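Local coordinates for protein MJ fibrillarin homologue (Methanocaldococcus jannaschii, PDB 1FBN) that probably methylates ribose 2'-hydroxyls at guide-RNA-selected sites in rRNA and tRNA, using S-adenosyl-L-methionine, as a component of box C/D ribonucleoprotein particles, at residues S90-A96 against R121-I125; K34-D38 against G86-H91; G66-M70 against I207-V211; D145-D150 against G172-A177. One frame throughout, in Å; residues are numbered along the deposited sequence.

Interactions 1 and 2 share S90 and H91 of helix 87-95 and lie about 10 Å apart between centres; they also touch through R121 NH1 and V36 CG2, 3.7 Å apart. Interactions 3 and 4 lie about 12 Å apart between centres, V69 CG1 packing on Y173 CE2 at 3.9 Å, and both reach the mixed sheet on which the predicted S-adenosyl-L-methionine site is built. T87 and T88 of that site fall in interaction 2 and D150 in interaction 4, and T88 CG2 stands 4.3 Å from Y148 CZ. Interaction 3 lies about 22 Å from interaction 1 between centres, across the chain's centre, and encloses the loop closed by interaction 4.

Interaction 1 of 4, residues S90-A96 against R121-I125; sequences SHVADIA and RENII
The guanidinium of R121 has S90 CB over one face, 3.8 Å above the plane and displaced toward the rim, while the D94 carboxylate meets it at the edge. The two planes are turned 49° apart, so the pair is not flat. The salt bridge is concentrated on D94 OD1, which offers its syn lone pair to R121 NH2 at 2.9 Å; the bonds from NE to OD1 and from NH2 to OD2 are weak. R121 NE also makes a weak bond to S90 O at 3.2 Å. With the R121 chain extended from CG to NE, R121 CD passes A93 CB at 3.9 Å.

In the N123 amide, a chi1 of 57° places CG between backbone N and carbonyl carbon, directing ND2 at the end of helix 87-95, where A96 is the first residue to leave helical angles. N123 ND2 donates hydrogen bonds to A93 O, in the plane of that carbonyl and on a lone pair, and to A96 O, which it meets from above the carbonyl plane, each 3.0 Å long. A93 CB fills the middle, 3.7 Å from I124 CG1. The type I turn R121-I124, leading into edge strand 124-128 of the mixed sheet, is thus fastened to the C-terminal half of helix 87-95.

A leucine in place of R121 has no guanidinium, and D94 OD1 would probably be left with its charge less well matched. R50 pairs with D94 OD2. Two cationic groups around one buried carboxylate would be expected to favour its ionised form, whereas N123 OD1, buried here, finds no partner.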
loop_
_atom_site.group_PDB
_atom_site.type_symbol
_atom_site.label_atom_id
_atom_site.label_comp_id
_atom_site.label_asym_id
_atom_site.label_seq_id
_atom_site.Cartn_x
_atom_site.Cartn_y
_atom_site.Cartn_z
ATOM N N SER A 90 -6.579 -3.598 4.847
ATOM C CA SER A 90 -7.836 -3.131 5.429
ATOM C C SER A 90 -8.043 -1.628 5.218
ATOM O O SER A 90 -9.149 -1.187 4.899
ATOM C CB SER A 90 -7.927 -3.492 6.914
ATOM O OG SER A 90 -6.941 -2.832 7.682
ATOM N N HIS A 91 -6.971 -0.854 5.366
ATOM C CA HIS A 91 -7.042 0.594 5.184
ATOM C C HIS A 91 -7.197 0.978 3.721
ATOM O O HIS A 91 -7.891 1.943 3.401
ATOM C CB HIS A 91 -5.819 1.284 5.795
ATOM C CG HIS A 91 -5.874 1.397 7.288
ATOM N ND1 HIS A 91 -5.173 0.559 8.128
ATOM C CD2 HIS A 91 -6.545 2.256 8.090
ATOM C CE1 HIS A 91 -5.408 0.900 9.383
ATOM N NE2 HIS A 91 -6.237 1.928 9.387
ATOM N N VAL A 92 -6.543 0.232 2.834
ATOM C CA VAL A 92 -6.642 0.497 1.401
ATOM C C VAL A 92 -8.084 0.240 0.953
ATOM O O VAL A 92 -8.613 0.965 0.110
ATOM C CB VAL A 92 -5.660 -0.383 0.584
ATOM C CG1 VAL A 92 -5.941 -0.251 -0.906
ATOM C CG2 VAL A 92 -4.217 0.027 0.877
ATOM N N ALA A 93 -8.721 -0.768 1.555
ATOM C CA ALA A 93 -10.108 -1.125 1.249
ATOM C C ALA A 93 -11.059 -0.022 1.719
ATOM O O ALA A 93 -12.101 0.216 1.104
ATOM C CB ALA A 93 -10.464 -2.445 1.905
ATOM N N ASP A 94 -10.704 0.632 2.821
ATOM C CA ASP A 94 -11.501 1.735 3.353
ATOM C C ASP A 94 -11.462 2.898 2.370
ATOM O O ASP A 94 -12.486 3.515 2.091
ATOM C CB ASP A 94 -10.938 2.217 4.692
ATOM C CG ASP A 94 -11.284 1.302 5.845
ATOM O OD1 ASP A 94 -12.128 0.395 5.683
ATOM O OD2 ASP A 94 -10.712 1.501 6.935
ATOM N N ILE A 95 -10.265 3.198 1.865
ATOM C CA ILE A 95 -10.059 4.287 0.912
ATOM C C ILE A 95 -10.817 4.018 -0.385
ATOM O O ILE A 95 -11.643 4.823 -0.810
ATOM C CB ILE A 95 -8.552 4.469 0.590
ATOM C CG1 ILE A 95 -7.775 4.756 1.877
ATOM C CG2 ILE A 95 -8.351 5.603 -0.413
ATOM C CD1 ILE A 95 -6.285 4.539 1.751
ATOM N N ALA A 96 -10.523 2.882 -1.008
ATOM C CA ALA A 96 -11.167 2.493 -2.255
ATOM C C ALA A 96 -12.484 1.747 -1.994
ATOM O O ALA A 96 -12.674 0.609 -2.437
ATOM C CB ALA A 96 -10.219 1.646 -3.075
ATOM N N ARG A 121 -14.779 -7.134 4.626
ATOM C CA ARG A 121 -14.406 -6.159 3.595
ATOM C C ARG A 121 -14.494 -6.865 2.248
ATOM O O ARG A 121 -13.511 -7.393 1.733
ATOM C CB ARG A 121 -12.998 -5.613 3.848
ATOM C CG ARG A 121 -12.942 -4.677 5.040
ATOM C CD ARG A 121 -11.561 -4.095 5.278
ATOM N NE ARG A 121 -11.652 -2.836 6.015
ATOM C CZ ARG A 121 -12.030 -2.729 7.286
ATOM N NH1 ARG A 121 -12.345 -3.813 7.984
ATOM N NH2 ARG A 121 -12.152 -1.530 7.844
ATOM N N GLU A 122 -15.696 -6.863 1.688
ATOM C CA GLU A 122 -15.968 -7.541 0.431
ATOM C C GLU A 122 -15.342 -6.989 -0.842
ATOM O O GLU A 122 -15.414 -7.639 -1.886
ATOM C CB GLU A 122 -17.471 -7.748 0.276
ATOM C CG GLU A 122 -18.028 -8.668 1.354
ATOM C CD GLU A 122 -19.529 -8.840 1.276
ATOM O OE1 GLU A 122 -20.003 -9.523 0.339
ATOM O OE2 GLU A 122 -20.233 -8.303 2.159
ATOM N N ASN A 123 -14.726 -5.808 -0.769
ATOM C CA ASN A 123 -14.067 -5.238 -1.944
ATOM C C ASN A 123 -12.632 -5.762 -2.069
ATOM O O ASN A 123 -11.904 -5.408 -2.999
ATOM C CB ASN A 123 -14.110 -3.704 -1.943
ATOM C CG ASN A 123 -13.485 -3.095 -0.712
ATOM O OD1 ASN A 123 -13.464 -3.703 0.360
ATOM N ND2 ASN A 123 -12.989 -1.867 -0.852
ATOM N N ILE A 124 -12.239 -6.607 -1.117
ATOM C CA ILE A 124 -10.919 -7.236 -1.126
ATOM C C ILE A 124 -11.103 -8.638 -1.708
ATOM O O ILE A 124 -11.869 -9.448 -1.180
ATOM C CB ILE A 124 -10.307 -7.357 0.288
ATOM C CG1 ILE A 124 -10.100 -5.974 0.905
ATOM C CG2 ILE A 124 -8.974 -8.075 0.214
ATOM C CD1 ILE A 124 -9.457 -6.009 2.278
ATOM N N ILE A 125 -10.426 -8.896 -2.822
ATOM C CA ILE A 125 -10.509 -10.183 -3.506
ATOM C C ILE A 125 -9.207 -10.971 -3.379
ATOM O O ILE A 125 -8.198 -10.631 -3.998
ATOM C CB ILE A 125 -10.887 -9.983 -4.990
ATOM C CG1 ILE A 125 -12.289 -9.378 -5.072
ATOM C CG2 ILE A 125 -10.831 -11.300 -5.750
ATOM C CD1 ILE A 125 -12.677 -8.967 -6.447
#

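Interaction 2 of 4, residues K34-D38 against G86-H91; sequences KKVYD and GTTPSH
T87 O is approached by three donors from the following turn of helix 87-95, while the T87 side chain packs on Y37 across the contact. S90 OG donates to T87 O at 2.7 Å, tilted from the carbonyl plane; S90 N and H91 ND1 add weak bonds. With OG of S90 between its backbone N and carbonyl carbon (chi1 65°), the hydroxyl turns back to T87 O.

The two segments are joined chiefly by a CH-pi interaction. T87 CG2 stands over one face of the Y37 ring, 3.9 Å from the centroid and 16° off the normal. The rings of Y37 and H91 meet rim to rim, with centroids 5.7 Å apart and planes at 71°; the very short approach modelled there is doubtful. Y37 OH has a hydrogen-bond partner in N53 N. Beside the ring, V36 CG2 rests on S90 CB at 3.8 Å, and V36 CG1 reaches G86 O.

G86 takes the N-cap position. The loop between strands 25-28 and 41-44 lies against the first turns of helix 87-95, where T87 and T88 belong to the predicted S-adenosyl-L-methionine site, while strand 47-51 adds R50 beside V36, Y37 and H91.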
loop_
_atom_site.group_PDB
_atom_site.type_symbol
_atom_site.label_atom_id
_atom_site.label_comp_id
_atom_site.label_asym_id
_atom_site.label_seq_id
_atom_site.Cartn_x
_atom_site.Cartn_y
_atom_site.Cartn_z
ATOM N N LYS A 34 -15.681 -3.127 14.132
ATOM C CA LYS A 34 -14.610 -4.109 14.041
ATOM C C LYS A 34 -13.218 -3.499 14.025
ATOM O O LYS A 34 -12.959 -2.521 13.321
ATOM C CB LYS A 34 -14.782 -4.976 12.786
ATOM C CG LYS A 34 -13.787 -6.138 12.674
ATOM C CD LYS A 34 -13.891 -6.843 11.322
ATOM C CE LYS A 34 -13.233 -8.220 11.334
ATOM N NZ LYS A 34 -11.801 -8.182 11.741
ATOM N N LYS A 35 -12.336 -4.064 14.841
ATOM C CA LYS A 35 -10.949 -3.638 14.885
ATOM C C LYS A 35 -10.162 -4.760 14.213
ATOM O O LYS A 35 -10.259 -5.925 14.610
ATOM C CB LYS A 35 -10.469 -3.429 16.322
ATOM C CG LYS A 35 -10.998 -2.161 16.964
ATOM C CD LYS A 35 -10.299 -1.876 18.279
ATOM C CE LYS A 35 -10.819 -0.595 18.915
ATOM N NZ LYS A 35 -10.060 -0.258 20.149
ATOM N N VAL A 36 -9.447 -4.413 13.149
ATOM C CA VAL A 36 -8.651 -5.381 12.404
ATOM C C VAL A 36 -7.409 -5.808 13.182
ATOM O O VAL A 36 -7.134 -7.002 13.313
ATOM C CB VAL A 36 -8.231 -4.810 11.025
ATOM C CG1 VAL A 36 -7.334 -5.796 10.282
ATOM C CG2 VAL A 36 -9.465 -4.496 10.196
ATOM N N TYR A 37 -6.686 -4.830 13.726
ATOM C CA TYR A 37 -5.457 -5.097 14.474
ATOM C C TYR A 37 -5.335 -4.293 15.771
ATOM O O TYR A 37 -4.248 -3.837 16.138
ATOM C CB TYR A 37 -4.236 -4.852 13.573
ATOM C CG TYR A 37 -4.094 -3.432 13.049
ATOM C CD1 TYR A 37 -4.904 -2.958 12.011
ATOM C CD2 TYR A 37 -3.128 -2.571 13.577
ATOM C CE1 TYR A 37 -4.748 -1.657 11.512
ATOM C CE2 TYR A 37 -2.964 -1.275 13.088
ATOM C CZ TYR A 37 -3.772 -0.823 12.057
ATOM O OH TYR A 37 -3.593 0.456 11.582
ATOM N N ASP A 38 -6.459 -4.144 16.466
ATOM C CA ASP A 38 -6.533 -3.407 17.727
ATOM C C ASP A 38 -6.082 -1.946 17.587
ATOM O O ASP A 38 -5.429 -1.385 18.469
ATOM C CB ASP A 38 -5.742 -4.136 18.827
ATOM C CG ASP A 38 -6.229 -3.791 20.233
ATOM O OD1 ASP A 38 -7.417 -4.046 20.537
ATOM O OD2 ASP A 38 -5.420 -3.268 21.031
ATOM N N GLY A 86 -3.306 -8.363 7.084
ATOM C CA GLY A 86 -4.508 -7.572 6.883
ATOM C C GLY A 86 -4.436 -6.089 7.198
ATOM O O GLY A 86 -5.338 -5.346 6.816
ATOM N N THR A 87 -3.360 -5.651 7.850
ATOM C CA THR A 87 -3.191 -4.244 8.241
ATOM C C THR A 87 -3.361 -3.231 7.111
ATOM O O THR A 87 -4.367 -2.531 7.061
ATOM C CB THR A 87 -1.831 -4.003 8.941
ATOM O OG1 THR A 87 -1.719 -4.866 10.079
ATOM C CG2 THR A 87 -1.714 -2.563 9.409
ATOM N N THR A 88 -2.386 -3.148 6.208
ATOM C CA THR A 88 -2.478 -2.196 5.104
ATOM C C THR A 88 -3.678 -2.477 4.193
ATOM O O THR A 88 -4.398 -1.549 3.822
ATOM C CB THR A 88 -1.162 -2.113 4.301
ATOM O OG1 THR A 88 -0.098 -1.737 5.184
ATOM C CG2 THR A 88 -1.266 -1.071 3.190
ATOM N N PRO A 89 -3.924 -3.758 3.834
ATOM C CA PRO A 89 -5.070 -4.063 2.969
ATOM C C PRO A 89 -6.405 -3.564 3.528
ATOM O O PRO A 89 -7.265 -3.131 2.775
ATOM C CB PRO A 89 -5.028 -5.585 2.888
ATOM C CG PRO A 89 -3.565 -5.860 2.889
ATOM C CD PRO A 89 -3.082 -4.958 4.008
ATOM N N SER A 90 -6.579 -3.598 4.847
ATOM C CA SER A 90 -7.836 -3.131 5.429
ATOM C C SER A 90 -8.043 -1.628 5.218
ATOM O O SER A 90 -9.149 -1.187 4.899
ATOM C CB SER A 90 -7.927 -3.492 6.914
ATOM O OG SER A 90 -6.941 -2.832 7.682
ATOM N N HIS A 91 -6.971 -0.854 5.366
ATOM C CA HIS A 91 -7.042 0.594 5.184
ATOM C C HIS A 91 -7.197 0.978 3.721
ATOM O O HIS A 91 -7.891 1.943 3.401
ATOM C CB HIS A 91 -5.819 1.284 5.795
ATOM C CG HIS A 91 -5.874 1.397 7.288
ATOM N ND1 HIS A 91 -5.173 0.559 8.128
ATOM C CD2 HIS A 91 -6.545 2.256 8.090
ATOM C CE1 HIS A 91 -5.408 0.900 9.383
ATOM N NE2 HIS A 91 -6.237 1.928 9.387
#

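Interaction 3 of 4, residues G66-M70 against I207-V211; sequences GLKVM and IVDEV
Hydrogen bonding across this contact converges on one carboxylate. D209 OD2 accepts from two successive backbone amides, and both bonds are bent by about 25° from linear. K68 N comes in on the syn lone pair of D209 OD2 at 2.8 Å. V69 N arrives nearly along the C-O axis, 2.9 Å from D209 OD2. Two good bonds to a single oxygen fix the carboxylate against the loop. The other oxygen is occupied as well, since a water donates to both D209 OD1 and G66 O and so ties the same side chain to the residue where the loop begins. A weak bond from E210 N to OD1 adds a link within the strand.

A close van der Waals approach of C-H to oxygen stands beside these bonds, L67 CD1 lying 3.3 Å from D209 OD2.

Apolar contacts flank this polar centre. L67 CD1 packs on V211 CG2 at 3.8 Å. The L67 CG is anti to backbone N (chi1 -178°), and its CD1 branch is the one turned to the strand. On the other flank, V69 CG1 meets V208 CG2 at 4.0 Å, the two side chains crossing at about a right angle. Y173 touches both valines from strand 172-179.

As to backbone motifs, G66, its positive phi suited to glycine, is the C-prime residue of a Schellman motif that closes the preceding helix. V208 and D209 together face V224 in a classic beta bulge. Strand 205-212, antiparallel to strand 220-227, is the outermost strand in the 3-2-1-4-5-7-6 order that identifies the class I methyltransferase fold.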
loop_
_atom_site.group_PDB
_atom_site.type_symbol
_atom_site.label_atom_id
_atom_site.label_comp_id
_atom_site.label_asym_id
_atom_site.label_seq_id
_atom_site.Cartn_x
_atom_site.Cartn_y
_atom_site.Cartn_z
ATOM N N GLY A 66 5.698 12.324 4.638
ATOM C CA GLY A 66 5.660 13.257 3.520
ATOM C C GLY A 66 5.265 12.852 2.109
ATOM O O GLY A 66 5.547 13.598 1.171
ATOM N N LEU A 67 4.619 11.704 1.934
ATOM C CA LEU A 67 4.188 11.274 0.603
ATOM C C LEU A 67 3.267 12.353 0.032
ATOM O O LEU A 67 2.339 12.801 0.711
ATOM C CB LEU A 67 3.419 9.952 0.697
ATOM C CG LEU A 67 2.930 9.340 -0.616
ATOM C CD1 LEU A 67 4.115 8.844 -1.418
ATOM C CD2 LEU A 67 1.976 8.197 -0.347
ATOM N N LYS A 68 3.542 12.789 -1.200
ATOM C CA LYS A 68 2.732 13.823 -1.857
ATOM C C LYS A 68 1.842 13.268 -2.970
ATOM O O LYS A 68 0.807 13.855 -3.299
ATOM C CB LYS A 68 3.622 14.939 -2.421
ATOM C CG LYS A 68 4.498 15.631 -1.387
ATOM C CD LYS A 68 3.674 16.263 -0.282
ATOM C CE LYS A 68 4.576 16.798 0.809
ATOM N NZ LYS A 68 3.798 17.259 1.982
ATOM N N VAL A 69 2.258 12.153 -3.563
ATOM C CA VAL A 69 1.497 11.521 -4.636
ATOM C C VAL A 69 0.833 10.244 -4.118
ATOM O O VAL A 69 1.505 9.241 -3.874
ATOM C CB VAL A 69 2.405 11.154 -5.845
ATOM C CG1 VAL A 69 1.563 10.634 -7.005
ATOM C CG2 VAL A 69 3.227 12.358 -6.278
HETATM N N MSE A 70 -0.477 10.307 -3.898
HETATM C CA MSE A 70 -1.242 9.150 -3.434
HETATM C C MSE A 70 -2.317 8.893 -4.486
HETATM O O MSE A 70 -3.373 9.530 -4.484
HETATM C CB MSE A 70 -1.862 9.418 -2.057
HETATM C CG MSE A 70 -2.793 8.311 -1.566
HETATM SE SE MSE A 70 -2.039 6.679 -1.576
HETATM C CE MSE A 70 -3.081 5.861 -0.385
ATOM N N ILE A 207 9.479 7.941 -12.080
ATOM C CA ILE A 207 9.399 8.137 -10.632
ATOM C C ILE A 207 8.912 9.535 -10.252
ATOM O O ILE A 207 9.571 10.535 -10.556
ATOM C CB ILE A 207 10.755 7.833 -9.951
ATOM C CG1 ILE A 207 11.233 6.419 -10.323
ATOM C CG2 ILE A 207 10.634 7.999 -8.437
ATOM C CD1 ILE A 207 10.280 5.286 -9.944
ATOM N N VAL A 208 7.755 9.590 -9.588
ATOM C CA VAL A 208 7.145 10.855 -9.179
ATOM C C VAL A 208 7.186 11.151 -7.681
ATOM O O VAL A 208 6.857 12.260 -7.263
ATOM C CB VAL A 208 5.681 10.997 -9.701
ATOM C CG1 VAL A 208 5.673 11.025 -11.227
ATOM C CG2 VAL A 208 4.801 9.868 -9.177
ATOM N N ASP A 209 7.568 10.160 -6.880
ATOM C CA ASP A 209 7.679 10.343 -5.433
ATOM C C ASP A 209 8.637 9.310 -4.858
ATOM O O ASP A 209 8.811 8.217 -5.412
ATOM C CB ASP A 209 6.312 10.248 -4.744
ATOM C CG ASP A 209 6.220 11.116 -3.485
ATOM O OD1 ASP A 209 7.259 11.389 -2.846
ATOM O OD2 ASP A 209 5.101 11.536 -3.128
ATOM N N GLU A 210 9.278 9.682 -3.757
ATOM C CA GLU A 210 10.243 8.829 -3.079
ATOM C C GLU A 210 10.252 9.266 -1.617
ATOM O O GLU A 210 10.581 10.414 -1.308
ATOM C CB GLU A 210 11.623 9.012 -3.708
ATOM C CG GLU A 210 12.676 8.039 -3.217
ATOM C CD GLU A 210 14.034 8.251 -3.873
ATOM O OE1 GLU A 210 14.080 8.578 -5.081
ATOM O OE2 GLU A 210 15.057 8.080 -3.175
ATOM N N VAL A 211 9.870 8.353 -0.726
ATOM C CA VAL A 211 9.791 8.655 0.699
ATOM C C VAL A 211 10.583 7.709 1.597
ATOM O O VAL A 211 10.362 6.494 1.602
ATOM C CB VAL A 211 8.309 8.644 1.192
ATOM C CG1 VAL A 211 8.218 9.124 2.633
ATOM C CG2 VAL A 211 7.434 9.506 0.299
HETATM O O HOH W 1 7.394 13.174 -0.735
#

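Interaction 4 of 4, residues D145-D150 against G172-A177; sequences DVIYED and GYGMIA
V146, Y148 and M175 (selenomethionine) form the apolar centre on one face of two adjacent parallel strands, joined through helix 156-167 as a beta-alpha-beta crossover. M175 CB lies 3.9 Å from Y148 CD1. M175 CG, anti to the carbonyl carbon (chi1 -61°), is carried back along the strand to V146 CG1 at 4.1 Å. On the opposite face E149 and I176 run side by side, with I176 CD1 3.8 Å from E149 CD. L160 of helix 156-167 covers I147, E149 and I176 there. An alanine in place of E149 would probably open a gap beside I176 CD1, under L160 and Q156, leaving the isoleucine's end less supported on that flank.

The strand axes approach to 4.6 Å at only 7°, and five hydrogen bonds alternate in direction; M175 N to I147 O is one of the two shortest at 2.7 Å and the straightest at 170°. At one end D145 OD2 accepts a hydrogen bond from K77 N, and OD1 forms a salt bridge with K169. D150, at the other, belongs to the predicted S-adenosyl-L-methionine site and its OD2 forms a salt bridge with K58. Beside it, A177 N donates to E149 O at 3.0 Å.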
loop_
_atom_site.group_PDB
_atom_site.type_symbol
_atom_site.label_atom_id
_atom_site.label_comp_id
_atom_site.label_asym_id
_atom_site.label_seq_id
_atom_site.Cartn_x
_atom_site.Cartn_y
_atom_site.Cartn_z
ATOM N N ASP A 145 -5.622 0.332 -11.664
ATOM C CA ASP A 145 -5.186 1.728 -11.647
ATOM C C ASP A 145 -3.896 1.873 -10.851
ATOM O O ASP A 145 -3.060 2.722 -11.147
ATOM C CB ASP A 145 -6.258 2.600 -10.997
ATOM C CG ASP A 145 -7.590 2.499 -11.698
ATOM O OD1 ASP A 145 -7.718 3.078 -12.794
ATOM O OD2 ASP A 145 -8.500 1.833 -11.165
ATOM N N VAL A 146 -3.749 1.037 -9.829
ATOM C CA VAL A 146 -2.579 1.089 -8.968
ATOM C C VAL A 146 -2.108 -0.299 -8.546
ATOM O O VAL A 146 -2.906 -1.218 -8.370
ATOM C CB VAL A 146 -2.895 1.887 -7.657
ATOM C CG1 VAL A 146 -1.663 1.961 -6.755
ATOM C CG2 VAL A 146 -3.395 3.289 -7.981
ATOM N N ILE A 147 -0.795 -0.454 -8.447
ATOM C CA ILE A 147 -0.215 -1.695 -7.957
ATOM C C ILE A 147 0.571 -1.273 -6.724
ATOM O O ILE A 147 1.344 -0.310 -6.774
ATOM C CB ILE A 147 0.761 -2.358 -8.958
ATOM C CG1 ILE A 147 0.005 -2.897 -10.175
ATOM C CG2 ILE A 147 1.494 -3.511 -8.276
ATOM C CD1 ILE A 147 0.902 -3.566 -11.205
ATOM N N TYR A 148 0.290 -1.919 -5.598
ATOM C CA TYR A 148 0.999 -1.642 -4.355
ATOM C C TYR A 148 1.801 -2.897 -4.055
ATOM O O TYR A 148 1.233 -3.983 -3.942
ATOM C CB TYR A 148 0.025 -1.362 -3.202
ATOM C CG TYR A 148 0.722 -1.101 -1.882
ATOM C CD1 TYR A 148 1.116 0.191 -1.520
ATOM C CD2 TYR A 148 1.021 -2.151 -1.006
ATOM C CE1 TYR A 148 1.792 0.433 -0.322
ATOM C CE2 TYR A 148 1.696 -1.921 0.195
ATOM C CZ TYR A 148 2.078 -0.627 0.529
ATOM O OH TYR A 148 2.739 -0.388 1.710
ATOM N N GLU A 149 3.114 -2.743 -3.916
ATOM C CA GLU A 149 3.981 -3.879 -3.643
ATOM C C GLU A 149 4.824 -3.743 -2.378
ATOM O O GLU A 149 5.467 -2.720 -2.145
ATOM C CB GLU A 149 4.884 -4.144 -4.844
ATOM C CG GLU A 149 5.800 -5.337 -4.656
ATOM C CD GLU A 149 6.621 -5.652 -5.883
ATOM O OE1 GLU A 149 6.182 -5.313 -7.000
ATOM O OE2 GLU A 149 7.701 -6.254 -5.730
ATOM N N ASP A 150 4.836 -4.812 -1.588
ATOM C CA ASP A 150 5.588 -4.885 -0.340
ATOM C C ASP A 150 6.158 -6.306 -0.207
ATOM O O ASP A 150 5.671 -7.118 0.585
ATOM C CB ASP A 150 4.674 -4.549 0.853
ATOM C CG ASP A 150 5.405 -4.566 2.200
ATOM O OD1 ASP A 150 6.649 -4.501 2.239
ATOM O OD2 ASP A 150 4.719 -4.631 3.243
ATOM N N GLY A 172 -1.348 4.703 -15.145
ATOM C CA GLY A 172 -1.610 4.180 -13.815
ATOM C C GLY A 172 -0.374 4.347 -12.953
ATOM O O GLY A 172 0.648 4.842 -13.424
ATOM N N TYR A 173 -0.439 3.892 -11.706
ATOM C CA TYR A 173 0.683 4.048 -10.787
ATOM C C TYR A 173 1.185 2.785 -10.112
ATOM O O TYR A 173 0.415 1.869 -9.800
ATOM C CB TYR A 173 0.325 5.048 -9.685
ATOM C CG TYR A 173 0.170 6.470 -10.149
ATOM C CD1 TYR A 173 -0.983 6.884 -10.813
ATOM C CD2 TYR A 173 1.173 7.405 -9.923
ATOM C CE1 TYR A 173 -1.132 8.197 -11.246
ATOM C CE2 TYR A 173 1.032 8.725 -10.350
ATOM C CZ TYR A 173 -0.121 9.109 -11.014
ATOM O OH TYR A 173 -0.248 10.395 -11.476
ATOM N N GLY A 174 2.488 2.787 -9.841
ATOM C CA GLY A 174 3.121 1.685 -9.152
ATOM C C GLY A 174 3.673 2.219 -7.841
ATOM O O GLY A 174 4.375 3.235 -7.833
HETATM N N MSE A 175 3.278 1.599 -6.731
HETATM C CA MSE A 175 3.755 1.987 -5.404
HETATM C C MSE A 175 4.547 0.792 -4.881
HETATM O O MSE A 175 4.021 -0.316 -4.813
HETATM C CB MSE A 175 2.581 2.287 -4.461
HETATM C CG MSE A 175 1.683 3.433 -4.899
HETATM SE SE MSE A 175 0.417 3.866 -3.672
HETATM C CE MSE A 175 1.342 4.985 -2.630
ATOM N N ILE A 176 5.812 1.003 -4.538
ATOM C CA ILE A 176 6.634 -0.099 -4.047
ATOM C C ILE A 176 7.523 0.279 -2.861
ATOM O O ILE A 176 8.292 1.245 -2.915
ATOM C CB ILE A 176 7.491 -0.715 -5.205
ATOM C CG1 ILE A 176 8.244 -1.961 -4.725
ATOM C CG2 ILE A 176 8.465 0.317 -5.772
ATOM C CD1 ILE A 176 9.023 -2.664 -5.813
ATOM N N ALA A 177 7.362 -0.462 -1.767
ATOM C CA ALA A 177 8.152 -0.256 -0.559
ATOM C C ALA A 177 9.368 -1.167 -0.680
ATOM O O ALA A 177 9.240 -2.389 -0.673
ATOM C CB ALA A 177 7.337 -0.617 0.678
HETATM O O HOH W 2 8.758 -4.572 0.576
#